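Local coordinates for programmed Cell Death Protein 5 Homolog (Leishmania major, PDB 6VMT) that probably binds DNA as a small helical member of the PDCD5 family, though its role in this parasite is not established, at residues A[41-46]-A[72-77]. Residues are numbered along the deposited sequence; the frame is centred on the assembly and turned at random.
Sequences RAFVSA and QAVQRG
Phe43 lays one face of its ring against Val74 where the C-terminal ends of helices 12-43 and 46-75 meet in the all-helical PDCD5 fold, a CH-pi contact at the surface. Methyl CG1 of Val74 sits 3.6 Å from the centroid of the Phe43 ring, 6° off the ring normal; the CB-CG1 bond runs nearly along the face, with Val74 CB 3.9 Å from Phe43 CD2. Valine suits this place: CG1 anti to the backbone N (chi1 180°) comes over the ring centre, and branching at CB brings CB and a methyl against the flat face. Gln75 joins in near the ring plane, its CG methylene 4.2 Å from Phe43 CZ; the amide beyond, on an extended chain, stands nearly perpendicular to the ring (89°), as suits an exposed polar group. Further out, Met79 and Pro81 of the following loop also touch Val74, and backbone hydrogen bonds to Val83 tie that loop to Phe43 and Ser45. Ser45 is the N-cap of helix 46-75, its short side chain bringing OG to Gly48 N in a weak hydrogen bond. At the other end Gly77, lacking a side chain, readily takes positive phi in a Schellman motif, Gly77 N hydrogen-bonded to Val74 O at 2.7 Å.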
ATOM      1  N   ARG A  41      -8.350  -4.289   4.766  1.00 63.00           N
ATOM      2  CA  ARG A  41      -9.233  -5.295   5.434  1.00 68.33           C
ATOM      3  C   ARG A  41     -10.688  -4.945   5.108  1.00 62.80           C
ATOM      4  O   ARG A  41     -11.444  -5.858   4.794  1.00 75.20           O
ATOM      5  CB  ARG A  41      -9.074  -5.323   6.957  1.00 78.12           C
ATOM      6  CG  ARG A  41      -7.902  -6.140   7.480  1.00 94.94           C
ATOM      7  CD  ARG A  41      -7.432  -5.684   8.862  1.00112.99           C
ATOM      8  NE  ARG A  41      -6.862  -6.777   9.639  1.00127.67           N
ATOM      9  CZ  ARG A  41      -7.573  -7.741  10.232  1.00151.04           C
ATOM     10  NH1 ARG A  41      -8.897  -7.758  10.146  1.00153.83           N
ATOM     11  NH2 ARG A  41      -6.951  -8.694  10.909  1.00146.48           N
ATOM     12  N   ALA A  42     -11.026  -3.651   5.136  1.00 56.53           N
ATOM     13  CA  ALA A  42     -12.395  -3.096   5.015  1.00 52.94           C
ATOM     14  C   ALA A  42     -12.870  -3.070   3.562  1.00 55.21           C
ATOM     15  O   ALA A  42     -14.106  -3.178   3.344  1.00 55.51           O
ATOM     16  CB  ALA A  42     -12.403  -1.700   5.567  1.00 49.89           C
ATOM     17  N   PHE A  43     -11.930  -2.842   2.641  1.00 55.96           N
ATOM     18  CA  PHE A  43     -12.180  -2.476   1.226  1.00 57.17           C
ATOM     19  C   PHE A  43     -12.179  -3.733   0.367  1.00 59.44           C
ATOM     20  O   PHE A  43     -13.007  -3.832  -0.565  1.00 59.72           O
ATOM     21  CB  PHE A  43     -11.110  -1.523   0.692  1.00 50.73           C
ATOM     22  CG  PHE A  43     -11.132  -0.120   1.256  1.00 50.55           C
ATOM     23  CD1 PHE A  43     -12.091   0.277   2.172  1.00 51.32           C
ATOM     24  CD2 PHE A  43     -10.211   0.819   0.832  1.00 46.79           C
ATOM     25  CE1 PHE A  43     -12.113   1.574   2.654  1.00 50.40           C
ATOM     26  CE2 PHE A  43     -10.247   2.120   1.298  1.00 50.90           C
ATOM     27  CZ  PHE A  43     -11.193   2.495   2.216  1.00 51.73           C
ATOM     28  N   VAL A  44     -11.262  -4.648   0.671  1.00 57.38           N
ATOM     29  CA  VAL A  44     -10.947  -5.817  -0.199  1.00 58.99           C
ATOM     30  C   VAL A  44     -11.376  -7.066   0.555  1.00 54.97           C
ATOM     31  O   VAL A  44     -11.286  -7.065   1.774  1.00 71.69           O
ATOM     32  CB  VAL A  44      -9.458  -5.836  -0.588  1.00 52.29           C
ATOM     33  CG1 VAL A  44      -9.101  -6.982  -1.503  1.00 50.13           C
ATOM     34  CG2 VAL A  44      -9.070  -4.548  -1.266  1.00 64.09           C
ATOM     35  N   SER A  45     -11.853  -8.071  -0.158  1.00 61.27           N
ATOM     36  CA  SER A  45     -12.305  -9.359   0.427  1.00 63.76           C
ATOM     37  C   SER A  45     -11.076 -10.184   0.807  1.00 61.06           C
ATOM     38  O   SER A  45      -9.954  -9.816   0.422  1.00 72.79           O
ATOM     39  CB  SER A  45     -13.174 -10.101  -0.530  1.00 63.63           C
ATOM     40  OG  SER A  45     -12.390 -10.521  -1.626  1.00 64.38           O
ATOM     41  N   ALA A  46     -11.291 -11.270   1.534  1.00 61.99           N
ATOM     42  CA  ALA A  46     -10.231 -12.049   2.205  1.00 59.74           C
ATOM     43  C   ALA A  46      -9.437 -12.805   1.147  1.00 67.41           C
ATOM     44  O   ALA A  46      -8.203 -12.735   1.169  1.00 73.81           O
ATOM     45  CB  ALA A  46     -10.864 -12.965   3.207  1.00 61.32           C
ATOM     46  N   GLN A  72      -7.472   4.668  -3.389  1.00 46.47           N
ATOM     47  CA  GLN A  72      -7.887   5.994  -3.928  1.00 51.91           C
ATOM     48  C   GLN A  72      -9.317   5.854  -4.449  1.00 50.40           C
ATOM     49  O   GLN A  72     -10.107   6.748  -4.197  1.00 72.07           O
ATOM     50  CB  GLN A  72      -6.897   6.582  -4.951  1.00 57.83           C
ATOM     51  CG  GLN A  72      -6.872   5.912  -6.321  1.00 76.41           C
ATOM     52  CD  GLN A  72      -7.881   6.390  -7.352  1.00 79.98           C
ATOM     53  OE1 GLN A  72      -8.288   7.549  -7.384  1.00 86.76           O
ATOM     54  NE2 GLN A  72      -8.279   5.492  -8.243  1.00 73.51           N
ATOM     55  N   ALA A  73      -9.660   4.722  -5.068  1.00 50.66           N
ATOM     56  CA  ALA A  73     -10.933   4.492  -5.785  1.00 44.38           C
ATOM     57  C   ALA A  73     -12.107   4.369  -4.820  1.00 47.73           C
ATOM     58  O   ALA A  73     -13.144   4.972  -5.064  1.00 52.81           O
ATOM     59  CB  ALA A  73     -10.796   3.232  -6.570  1.00 52.20           C
ATOM     60  N   VAL A  74     -11.985   3.499  -3.826  1.00 46.67           N
ATOM     61  CA  VAL A  74     -13.014   3.296  -2.772  1.00 47.22           C
ATOM     62  C   VAL A  74     -13.159   4.615  -1.973  1.00 54.44           C
ATOM     63  O   VAL A  74     -14.277   5.193  -1.882  1.00 49.27           O
ATOM     64  CB  VAL A  74     -12.618   2.097  -1.901  1.00 46.95           C
ATOM     65  CG1 VAL A  74     -13.618   1.841  -0.805  1.00 53.19           C
ATOM     66  CG2 VAL A  74     -12.455   0.834  -2.721  1.00 49.49           C
ATOM     67  N   GLN A  75     -12.060   5.169  -1.468  1.00 54.16           N
ATOM     68  CA  GLN A  75     -12.122   6.435  -0.698  1.00 52.48           C
ATOM     69  C   GLN A  75     -12.932   7.518  -1.418  1.00 57.24           C
ATOM     70  O   GLN A  75     -13.536   8.326  -0.694  1.00 63.27           O
ATOM     71  CB  GLN A  75     -10.717   6.924  -0.424  1.00 49.58           C
ATOM     72  CG  GLN A  75     -10.144   6.282   0.815  1.00 51.42           C
ATOM     73  CD  GLN A  75      -8.763   6.820   1.023  1.00 52.57           C
ATOM     74  OE1 GLN A  75      -8.292   7.592   0.191  1.00 49.47           O
ATOM     75  NE2 GLN A  75      -8.107   6.354   2.085  1.00 52.83           N
ATOM     76  N   ARG A  76     -12.981   7.511  -2.761  1.00 65.14           N
ATOM     77  CA  ARG A  76     -13.682   8.531  -3.601  1.00 66.07           C
ATOM     78  C   ARG A  76     -15.047   8.017  -4.086  1.00 61.84           C
ATOM     79  O   ARG A  76     -15.713   8.764  -4.825  1.00 70.10           O
ATOM     80  CB  ARG A  76     -12.811   8.938  -4.802  1.00 77.29           C
ATOM     81  CG  ARG A  76     -11.568   9.738  -4.427  1.00 91.68           C
ATOM     82  CD  ARG A  76     -10.486   9.926  -5.486  1.00 96.40           C
ATOM     83  NE  ARG A  76      -9.306  10.540  -4.869  1.00116.76           N
ATOM     84  CZ  ARG A  76      -8.141  10.808  -5.473  1.00135.11           C
ATOM     85  NH1 ARG A  76      -7.953  10.524  -6.754  1.00134.45           N
ATOM     86  NH2 ARG A  76      -7.158  11.360  -4.781  1.00133.26           N
ATOM     87  N   GLY A  77     -15.463   6.804  -3.711  1.00 53.66           N
ATOM     88  CA  GLY A  77     -16.758   6.222  -4.131  1.00 55.10           C
ATOM     89  C   GLY A  77     -16.786   5.776  -5.594  1.00 59.34           C
ATOM     90  O   GLY A  77     -17.883   5.544  -6.117  1.00 66.07           O
TER